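Local structure of escJ (Escherichia coli, 1YJ7) at residues S122-P132 against N158-S167; Q16-V26 against R49-P60. The protein probably forms, as a lipoprotein of the YscJ family, part of the membrane-bound ring platform on which the type III secretion system assembles. The protein carries 3 engineered substitutions. All blocks are in the same frame, centred on the assembly; numbering follows the deposited sequence.

Contact 1 (S122-P132 against N158-S167); sequences SSAAVLVISSP and NISVVIKSSS
Val126, Leu127 and Val128 run beside Val161, Val162 and Ile163 as neighbouring parallel strands, the two strands of a beta-alpha-beta crossover whose helix, 140-150, lies against the face bearing Ala124, Val126, Ile159 and Val161. Strand 123-130 is the middle one of a three-stranded mixed sheet; its other edge pairs antiparallel with strand 105-113. Eight backbone hydrogen bonds form the ladder, from Ala124 N to Asn158 O through to Ser166 N to Ser130 O. The even-numbered residues of 124-130 both donate and accept, and the odd-numbered ones turn their backbone bonds to strand 105-113. CA-H...O contacts fill in between, such as Val161 CA to Val126 O at 3.3 Å.

Apolar contacts join the strands on each face. On the helix side Val161 CG2 lies 4.1 Å from Val126 CB, and Val126 CG2 is 4.2 Å from Ile159 CG2. On the other face Leu127, with CG opposite its backbone N (chi1 176°), bends back at chi2 (63°) and brings CD1 to 3.9 Å from Val162 CG1, while Ile129 CD1 meets Lys164 CB. Leu127 on that face packs on Ile102 of the second subunit; Ser123 OG, at the strand start, hydrogen-bonds Asn149 O of the second subunit.

Polar groups occupy the ends. A water lies within hydrogen-bonding distance of both Ser122 O and Asn158 OD1. At the far end the Pro132 ring sits among three serines: Ser165 OG, hydrogen-bonded to the C-terminal Gly171 OXT, is 3.2 Å from Pro132 CA, and Ser166 OG is 3.5 Å from Pro132 CD.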
loop_
_atom_site.group_PDB
_atom_site.type_symbol
_atom_site.label_atom_id
_atom_site.label_comp_id
_atom_site.label_asym_id
_atom_site.label_seq_id
_atom_site.Cartn_x
_atom_site.Cartn_y
_atom_site.Cartn_z
ATOM N N SER D 122 -30.950 -1.913 -17.933
ATOM C CA SER D 122 -30.519 -1.920 -16.548
ATOM C C SER D 122 -30.106 -3.332 -16.049
ATOM O O SER D 122 -30.393 -4.367 -16.657
ATOM C CB SER D 122 -31.612 -1.317 -15.646
ATOM O OG SER D 122 -31.907 0.051 -15.974
ATOM N N SER D 123 -29.407 -3.357 -14.925
ATOM C CA SER D 123 -29.184 -4.599 -14.205
ATOM C C SER D 123 -29.128 -4.273 -12.711
ATOM O O SER D 123 -29.026 -3.118 -12.322
ATOM C CB SER D 123 -27.889 -5.270 -14.674
ATOM O OG SER D 123 -26.778 -4.470 -14.345
ATOM N N ALA D 124 -29.227 -5.297 -11.883
ATOM C CA ALA D 124 -29.205 -5.097 -10.438
ATOM C C ALA D 124 -28.583 -6.284 -9.747
ATOM O O ALA D 124 -28.817 -7.407 -10.130
ATOM C CB ALA D 124 -30.607 -4.902 -9.911
ATOM N N ALA D 125 -27.793 -6.005 -8.718
ATOM C CA ALA D 125 -27.226 -7.028 -7.838
ATOM C C ALA D 125 -27.873 -6.884 -6.478
ATOM O O ALA D 125 -27.907 -5.794 -5.944
ATOM C CB ALA D 125 -25.744 -6.807 -7.714
ATOM N N VAL D 126 -28.355 -7.992 -5.930
ATOM C CA VAL D 126 -29.095 -8.006 -4.672
ATOM C C VAL D 126 -28.540 -9.099 -3.783
ATOM O O VAL D 126 -28.568 -10.281 -4.151
ATOM C CB VAL D 126 -30.581 -8.266 -4.916
ATOM C CG1 VAL D 126 -31.354 -8.229 -3.591
ATOM C CG2 VAL D 126 -31.129 -7.252 -5.887
ATOM N N LEU D 127 -28.021 -8.702 -2.622
ATOM C CA LEU D 127 -27.545 -9.640 -1.606
ATOM C C LEU D 127 -28.467 -9.533 -0.397
ATOM O O LEU D 127 -28.729 -8.428 0.117
ATOM C CB LEU D 127 -26.123 -9.311 -1.192
ATOM C CG LEU D 127 -25.533 -10.165 -0.063
ATOM C CD1 LEU D 127 -25.416 -11.625 -0.455
ATOM C CD2 LEU D 127 -24.200 -9.594 0.346
ATOM N N VAL D 128 -29.004 -10.671 0.018
ATOM C CA VAL D 128 -29.916 -10.732 1.158
ATOM C C VAL D 128 -29.346 -11.685 2.189
ATOM O O VAL D 128 -28.992 -12.819 1.889
ATOM C CB VAL D 128 -31.318 -11.201 0.740
ATOM C CG1 VAL D 128 -32.276 -11.281 1.949
ATOM C CG2 VAL D 128 -31.882 -10.304 -0.351
ATOM N N ILE D 129 -29.248 -11.212 3.426
ATOM C CA ILE D 129 -28.799 -12.029 4.527
ATOM C C ILE D 129 -30.032 -12.391 5.341
ATOM O O ILE D 129 -30.821 -11.514 5.701
ATOM C CB ILE D 129 -27.803 -11.271 5.444
ATOM C CG1 ILE D 129 -26.598 -10.719 4.670
ATOM C CG2 ILE D 129 -27.326 -12.212 6.567
ATOM C CD1 ILE D 129 -25.853 -11.764 3.756
ATOM N N SER D 130 -30.212 -13.676 5.608
ATOM C CA SER D 130 -31.323 -14.140 6.412
ATOM C C SER D 130 -30.927 -14.592 7.805
ATOM O O SER D 130 -29.776 -14.907 8.098
ATOM C CB SER D 130 -32.049 -15.283 5.706
ATOM O OG SER D 130 -31.383 -16.517 5.915
ATOM N N SER D 131 -31.930 -14.631 8.673
ATOM C CA SER D 131 -31.805 -15.328 9.946
ATOM C C SER D 131 -31.340 -16.768 9.654
ATOM O O SER D 131 -31.768 -17.362 8.659
ATOM C CB SER D 131 -33.135 -15.350 10.684
ATOM O OG SER D 131 -33.769 -14.077 10.636
ATOM N N PRO D 132 -30.530 -17.336 10.530
ATOM C CA PRO D 132 -30.106 -18.731 10.360
ATOM C C PRO D 132 -31.272 -19.727 10.379
ATOM O O PRO D 132 -31.152 -20.822 9.804
ATOM C CB PRO D 132 -29.173 -18.975 11.555
ATOM C CG PRO D 132 -28.852 -17.644 12.130
ATOM C CD PRO D 132 -29.938 -16.714 11.735
ATOM N N ASN D 158 -31.519 -9.950 -15.777
ATOM C CA ASN D 158 -30.426 -9.071 -15.397
ATOM C C ASN D 158 -30.494 -8.649 -13.913
ATOM O O ASN D 158 -29.968 -7.611 -13.548
ATOM C CB ASN D 158 -30.390 -7.835 -16.297
ATOM C CG ASN D 158 -30.247 -8.201 -17.782
ATOM O OD1 ASN D 158 -30.967 -7.680 -18.642
ATOM N ND2 ASN D 158 -29.352 -9.128 -18.063
ATOM N N ILE D 159 -31.138 -9.465 -13.091
ATOM C CA ILE D 159 -31.121 -9.281 -11.636
ATOM C C ILE D 159 -30.472 -10.509 -11.012
ATOM O O ILE D 159 -30.938 -11.627 -11.204
ATOM C CB ILE D 159 -32.551 -9.078 -11.065
ATOM C CG1 ILE D 159 -33.244 -7.891 -11.737
ATOM C CG2 ILE D 159 -32.491 -8.860 -9.545
ATOM C CD1 ILE D 159 -34.732 -7.828 -11.468
ATOM N N SER D 160 -29.401 -10.299 -10.257
ATOM C CA SER D 160 -28.748 -11.369 -9.549
ATOM C C SER D 160 -29.203 -11.273 -8.103
ATOM O O SER D 160 -29.050 -10.212 -7.498
ATOM C CB SER D 160 -27.227 -11.228 -9.657
ATOM O OG SER D 160 -26.601 -12.434 -9.278
ATOM N N VAL D 161 -29.776 -12.347 -7.566
ATOM C CA VAL D 161 -30.120 -12.426 -6.143
ATOM C C VAL D 161 -29.298 -13.524 -5.493
ATOM O O VAL D 161 -29.282 -14.683 -5.946
ATOM C CB VAL D 161 -31.639 -12.673 -5.931
ATOM C CG1 VAL D 161 -31.976 -12.816 -4.429
ATOM C CG2 VAL D 161 -32.428 -11.554 -6.562
ATOM N N VAL D 162 -28.577 -13.160 -4.442
ATOM C CA VAL D 162 -27.826 -14.123 -3.669
ATOM C C VAL D 162 -28.346 -14.046 -2.243
ATOM O O VAL D 162 -28.475 -12.958 -1.704
ATOM C CB VAL D 162 -26.338 -13.827 -3.720
ATOM C CG1 VAL D 162 -25.556 -14.718 -2.774
ATOM C CG2 VAL D 162 -25.813 -13.986 -5.201
ATOM N N ILE D 163 -28.663 -15.203 -1.677
ATOM C CA ILE D 163 -29.144 -15.280 -0.289
ATOM C C ILE D 163 -28.182 -16.097 0.561
ATOM O O ILE D 163 -27.731 -17.161 0.167
ATOM C CB ILE D 163 -30.617 -15.789 -0.226
ATOM C CG1 ILE D 163 -30.774 -17.192 -0.805
ATOM C CG2 ILE D 163 -31.565 -14.803 -0.950
ATOM C CD1 ILE D 163 -32.138 -17.811 -0.518
ATOM N N LYS D 164 -27.833 -15.572 1.742
ATOM C CA LYS D 164 -26.953 -16.255 2.672
ATOM C C LYS D 164 -27.512 -16.157 4.095
ATOM O O LYS D 164 -28.094 -15.150 4.458
ATOM C CB LYS D 164 -25.565 -15.624 2.667
ATOM C CG LYS D 164 -24.802 -15.694 1.348
ATOM C CD LYS D 164 -24.339 -17.117 1.043
ATOM C CE LYS D 164 -24.083 -17.290 -0.442
ATOM N NZ LYS D 164 -23.320 -18.538 -0.761
ATOM N N SER D 165 -27.364 -17.225 4.856
ATOM C CA SER D 165 -27.627 -17.218 6.296
ATOM C C SER D 165 -26.524 -16.448 7.004
ATOM O O SER D 165 -25.364 -16.575 6.662
ATOM C CB SER D 165 -27.657 -18.644 6.823
ATOM O OG SER D 165 -27.723 -18.671 8.245
ATOM N N SER D 166 -26.866 -15.686 8.050
ATOM C CA SER D 166 -25.848 -14.977 8.804
ATOM C C SER D 166 -24.870 -15.968 9.467
ATOM O O SER D 166 -23.721 -15.605 9.789
ATOM C CB SER D 166 -26.498 -14.085 9.878
ATOM O OG SER D 166 -27.126 -14.884 10.858
ATOM N N SER D 167 -25.320 -17.202 9.684
ATOM C CA SER D 167 -24.478 -18.231 10.314
ATOM C C SER D 167 -23.392 -18.801 9.392
ATOM O O SER D 167 -22.524 -19.552 9.848
ATOM C CB SER D 167 -25.318 -19.349 10.938
ATOM O OG SER D 167 -26.117 -20.046 10.002
HETATM O O HOH W 1 -32.590 -5.385 -17.917
#

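Contact 2 (Q16-V26 against R49-P60)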
loop_
_atom_site.group_PDB
_atom_site.type_symbol
_atom_site.label_atom_id
_atom_site.label_comp_id
_atom_site.label_asym_id
_atom_site.label_seq_id
_atom_site.Cartn_x
_atom_site.Cartn_y
_atom_site.Cartn_z
ATOM N N GLN D 16 -21.976 -7.128 19.697
ATOM C CA GLN D 16 -21.692 -8.220 18.766
ATOM C C GLN D 16 -20.321 -8.827 19.025
ATOM O O GLN D 16 -20.181 -10.060 19.058
ATOM C CB GLN D 16 -21.862 -7.768 17.315
ATOM C CG GLN D 16 -23.334 -7.459 17.017
ATOM C CD GLN D 16 -23.578 -7.042 15.590
ATOM O OE1 GLN D 16 -22.698 -6.480 14.946
ATOM N NE2 GLN D 16 -24.794 -7.309 15.096
ATOM N N MET D 17 -19.318 -7.988 19.234
ATOM C CA MET D 17 -17.964 -8.481 19.499
ATOM C C MET D 17 -17.909 -9.198 20.842
ATOM O O MET D 17 -17.324 -10.265 20.959
ATOM C CB MET D 17 -16.942 -7.342 19.434
ATOM C CG MET D 17 -16.716 -6.840 18.041
ATOM S SD MET D 17 -15.313 -5.633 17.961
ATOM C CE MET D 17 -16.131 -4.405 17.706
ATOM N N GLN D 18 -18.564 -8.625 21.846
ATOM C CA GLN D 18 -18.562 -9.191 23.183
ATOM C C GLN D 18 -19.253 -10.543 23.189
ATOM O O GLN D 18 -18.705 -11.509 23.695
ATOM C CB GLN D 18 -19.252 -8.212 24.153
ATOM C CG GLN D 18 -19.335 -8.695 25.586
ATOM C CD GLN D 18 -20.115 -7.766 26.486
ATOM O OE1 GLN D 18 -20.253 -8.022 27.700
ATOM N NE2 GLN D 18 -20.660 -6.727 25.920
ATOM N N ALA D 19 -20.460 -10.622 22.619
ATOM C CA ALA D 19 -21.170 -11.893 22.530
ATOM C C ALA D 19 -20.373 -12.964 21.778
ATOM O O ALA D 19 -20.332 -14.128 22.178
ATOM C CB ALA D 19 -22.546 -11.696 21.883
ATOM N N LEU D 20 -19.734 -12.568 20.679
ATOM C CA LEU D 20 -18.942 -13.492 19.897
ATOM C C LEU D 20 -17.806 -14.064 20.751
ATOM O O LEU D 20 -17.564 -15.278 20.752
ATOM C CB LEU D 20 -18.395 -12.792 18.645
ATOM C CG LEU D 20 -17.350 -13.529 17.807
ATOM C CD1 LEU D 20 -17.918 -14.853 17.256
ATOM C CD2 LEU D 20 -16.904 -12.613 16.702
ATOM N N LEU D 21 -17.113 -13.191 21.474
ATOM C CA LEU D 21 -15.976 -13.608 22.296
ATOM C C LEU D 21 -16.434 -14.487 23.460
ATOM O O LEU D 21 -15.841 -15.539 23.718
ATOM C CB LEU D 21 -15.173 -12.407 22.786
ATOM C CG LEU D 21 -14.401 -11.686 21.670
ATOM C CD1 LEU D 21 -13.801 -10.424 22.206
ATOM C CD2 LEU D 21 -13.331 -12.573 21.063
ATOM N N LEU D 22 -17.515 -14.085 24.129
ATOM C CA LEU D 22 -18.046 -14.859 25.261
ATOM C C LEU D 22 -18.489 -16.252 24.832
ATOM O O LEU D 22 -18.291 -17.230 25.570
ATOM C CB LEU D 22 -19.202 -14.117 25.928
ATOM C CG LEU D 22 -18.843 -12.898 26.756
ATOM C CD1 LEU D 22 -20.107 -12.187 27.201
ATOM C CD2 LEU D 22 -17.978 -13.260 27.965
ATOM N N SER D 23 -19.023 -16.365 23.621
ATOM C CA SER D 23 -19.502 -17.644 23.117
ATOM C C SER D 23 -18.345 -18.595 22.779
ATOM O O SER D 23 -18.549 -19.794 22.638
ATOM C CB SER D 23 -20.418 -17.449 21.915
ATOM O OG SER D 23 -19.679 -17.096 20.767
ATOM N N ASN D 24 -17.142 -18.038 22.654
ATOM C CA ASN D 24 -15.910 -18.799 22.457
ATOM C C ASN D 24 -15.097 -18.931 23.731
ATOM O O ASN D 24 -13.902 -19.264 23.693
ATOM C CB ASN D 24 -15.057 -18.128 21.373
ATOM C CG ASN D 24 -15.570 -18.405 19.995
ATOM O OD1 ASN D 24 -15.276 -19.447 19.422
ATOM N ND2 ASN D 24 -16.369 -17.493 19.452
ATOM N N ASP D 25 -15.723 -18.643 24.865
ATOM C CA ASP D 25 -15.084 -18.808 26.167
ATOM C C ASP D 25 -13.846 -17.922 26.347
ATOM O O ASP D 25 -12.869 -18.299 27.004
ATOM C CB ASP D 25 -14.812 -20.303 26.380
ATOM C CG ASP D 25 -16.070 -21.134 26.150
ATOM O OD1 ASP D 25 -17.125 -20.745 26.717
ATOM O OD2 ASP D 25 -16.148 -22.138 25.397
ATOM N N VAL D 26 -13.901 -16.734 25.751
ATOM C CA VAL D 26 -12.915 -15.697 25.983
ATOM C C VAL D 26 -13.460 -14.755 27.041
ATOM O O VAL D 26 -14.558 -14.249 26.896
ATOM C CB VAL D 26 -12.621 -14.889 24.697
ATOM C CG1 VAL D 26 -11.715 -13.680 24.999
ATOM C CG2 VAL D 26 -12.017 -15.779 23.653
ATOM N N ARG D 49 -5.958 -15.119 20.890
ATOM C CA ARG D 49 -7.152 -15.856 20.521
ATOM C C ARG D 49 -8.294 -14.891 20.194
ATOM O O ARG D 49 -9.019 -15.097 19.223
ATOM C CB ARG D 49 -7.541 -16.820 21.645
ATOM C CG ARG D 49 -8.661 -17.781 21.306
ATOM C CD ARG D 49 -8.679 -19.007 22.220
ATOM N NE ARG D 49 -8.871 -18.634 23.628
ATOM C CZ ARG D 49 -10.006 -18.793 24.316
ATOM N NH1 ARG D 49 -11.087 -19.306 23.749
ATOM N NH2 ARG D 49 -10.063 -18.416 25.585
ATOM N N ALA D 50 -8.423 -13.830 20.980
ATOM C CA ALA D 50 -9.479 -12.841 20.770
ATOM C C ALA D 50 -9.335 -12.125 19.429
ATOM O O ALA D 50 -10.297 -11.967 18.704
ATOM C CB ALA D 50 -9.509 -11.834 21.895
ATOM N N ILE D 51 -8.129 -11.676 19.122
ATOM C CA ILE D 51 -7.879 -11.007 17.865
ATOM C C ILE D 51 -8.112 -11.945 16.668
ATOM O O ILE D 51 -8.622 -11.505 15.621
ATOM C CB ILE D 51 -6.446 -10.404 17.887
ATOM C CG1 ILE D 51 -6.383 -9.280 18.933
ATOM C CG2 ILE D 51 -6.055 -9.865 16.508
ATOM C CD1 ILE D 51 -7.388 -8.164 18.761
ATOM N N THR D 52 -7.764 -13.218 16.814
ATOM C CA THR D 52 -7.989 -14.197 15.738
ATOM C C THR D 52 -9.493 -14.326 15.467
ATOM O O THR D 52 -9.937 -14.257 14.321
ATOM C CB THR D 52 -7.388 -15.562 16.090
ATOM O OG1 THR D 52 -5.959 -15.441 16.245
ATOM C CG2 THR D 52 -7.582 -16.579 14.939
ATOM N N ILE D 53 -10.262 -14.490 16.535
ATOM C CA ILE D 53 -11.714 -14.624 16.431
ATOM C C ILE D 53 -12.324 -13.373 15.826
ATOM O O ILE D 53 -13.148 -13.463 14.915
ATOM C CB ILE D 53 -12.348 -14.931 17.834
ATOM C CG1 ILE D 53 -11.975 -16.338 18.279
ATOM C CG2 ILE D 53 -13.900 -14.801 17.772
ATOM C CD1 ILE D 53 -12.160 -16.588 19.768
ATOM N N LEU D 54 -11.911 -12.194 16.291
ATOM C CA LEU D 54 -12.467 -10.970 15.731
ATOM C C LEU D 54 -12.069 -10.802 14.264
ATOM O O LEU D 54 -12.903 -10.472 13.425
ATOM C CB LEU D 54 -12.049 -9.760 16.521
ATOM C CG LEU D 54 -12.579 -9.737 17.952
ATOM C CD1 LEU D 54 -12.005 -8.529 18.675
ATOM C CD2 LEU D 54 -14.103 -9.743 18.002
ATOM N N ASN D 55 -10.813 -11.059 13.969
ATOM C CA ASN D 55 -10.328 -10.970 12.581
ATOM C C ASN D 55 -11.090 -11.898 11.631
ATOM O O ASN D 55 -11.541 -11.460 10.564
ATOM C CB ASN D 55 -8.799 -10.973 12.519
ATOM C CG ASN D 55 -8.217 -9.572 12.857
ATOM O OD1 ASN D 55 -8.214 -9.144 14.019
ATOM N ND2 ASN D 55 -7.813 -8.825 11.824
ATOM N N ASN D 56 -11.273 -13.148 12.056
ATOM C CA ASN D 56 -11.906 -14.176 11.229
ATOM C C ASN D 56 -13.378 -13.845 10.980
ATOM O O ASN D 56 -13.965 -14.300 10.014
ATOM C CB ASN D 56 -11.776 -15.551 11.868
ATOM C CG ASN D 56 -10.363 -16.120 11.792
ATOM O OD1 ASN D 56 -9.448 -15.496 11.258
ATOM N ND2 ASN D 56 -10.185 -17.317 12.339
ATOM N N ASN D 57 -13.964 -13.034 11.857
ATOM C CA ASN D 57 -15.370 -12.655 11.749
ATOM C C ASN D 57 -15.599 -11.244 11.234
ATOM O O ASN D 57 -16.735 -10.757 11.231
ATOM C CB ASN D 57 -16.058 -12.869 13.100
ATOM C CG ASN D 57 -16.304 -14.320 13.381
ATOM O OD1 ASN D 57 -17.302 -14.879 12.915
ATOM N ND2 ASN D 57 -15.369 -14.972 14.073
ATOM N N GLY D 58 -14.519 -10.593 10.813
ATOM C CA GLY D 58 -14.579 -9.306 10.161
ATOM C C GLY D 58 -14.834 -8.132 11.066
ATOM O O GLY D 58 -15.391 -7.124 10.601
ATOM N N PHE D 59 -14.437 -8.254 12.340
ATOM C CA PHE D 59 -14.579 -7.177 13.319
ATOM C C PHE D 59 -13.242 -6.506 13.654
ATOM O O PHE D 59 -12.223 -7.205 13.765
ATOM C CB PHE D 59 -15.127 -7.741 14.623
ATOM C CG PHE D 59 -16.583 -8.078 14.579
ATOM C CD1 PHE D 59 -16.995 -9.396 14.547
ATOM C CD2 PHE D 59 -17.547 -7.080 14.615
ATOM C CE1 PHE D 59 -18.339 -9.726 14.527
ATOM C CE2 PHE D 59 -18.885 -7.408 14.591
ATOM C CZ PHE D 59 -19.286 -8.727 14.559
ATOM N N PRO D 60 -13.238 -5.185 13.860
ATOM C CA PRO D 60 -14.410 -4.317 13.686
ATOM C C PRO D 60 -14.762 -4.080 12.214
ATOM O O PRO D 60 -13.899 -4.150 11.342
ATOM C CB PRO D 60 -13.971 -2.999 14.343
ATOM C CG PRO D 60 -12.522 -2.973 14.162
ATOM C CD PRO D 60 -12.064 -4.409 14.290
#
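Two helices of the N-terminal alpha/beta domain, 11-23 and 47-56, pack here, with Leu20 and Leu21 against Ile53 and Leu54. Their segment axes approach to 10.3 Å at 121°. The Leu20 and Ile53 side chains overlap along their lengths, each pointing toward the other's backbone, with Leu20 CG 3.7 Å from Ile53 CG2. Leu20 CD2 reaches on to Asn57 CB and the Phe59 ring, whereas Leu21 CD2 settles against Ala50. Met17 CG meets Phe59 CD2 at 3.5 Å, and its sulfur makes an oblique Met-aromatic contact, SD 5.1 Å from the ring centroid. Gln16 OE1 lies at the ring edge, in its plane.

Both helices end in Schellman motifs, with Asp25 and Gly58 at positive phi as the C-prime residues. The first turn presents its carbonyls to Arg49, whose chain bends at chi3 (61°) to bring the guanidinium there. Arg49 NH2 donates to Asp25 O (3.1 Å, 165°), in the guanidinium plane but from above the carbonyl plane; Arg49 NH1 bonds weakly to Asn24 O at 2.8 Å, and Asp46 salt-bridges NH2. Val26 CG2 lies over one Arg49 guanidinium face near its rim, 3.5 Å above the plane. Beside it, Ile53 CD1 touches Asn24 CB.

How the contacts relate
From the N terminus, strand 3-9 leads into helix 11-23, the first half of contact 2. The chain then passes through strands 28-32 and 38-42 before helix 47-56 closes that loop, so contact 2 joins two helices beside the antiparallel sheet of strands 3-9, 28-32 and 38-42. Helices 67-70 and 80-99 and strand 105-113 follow before contact 1 opens. Its loop runs through helix 140-150 and closes with strand 159-165, joining it to strand 123-130 of the mixed sheet. The two loops are in series, neither nested nor crossed. The centres of contacts 1 and 2 are 25 Å apart; the nearest atoms of contacts 1 and 2 are about 7 Å apart. Both meet the second subunit.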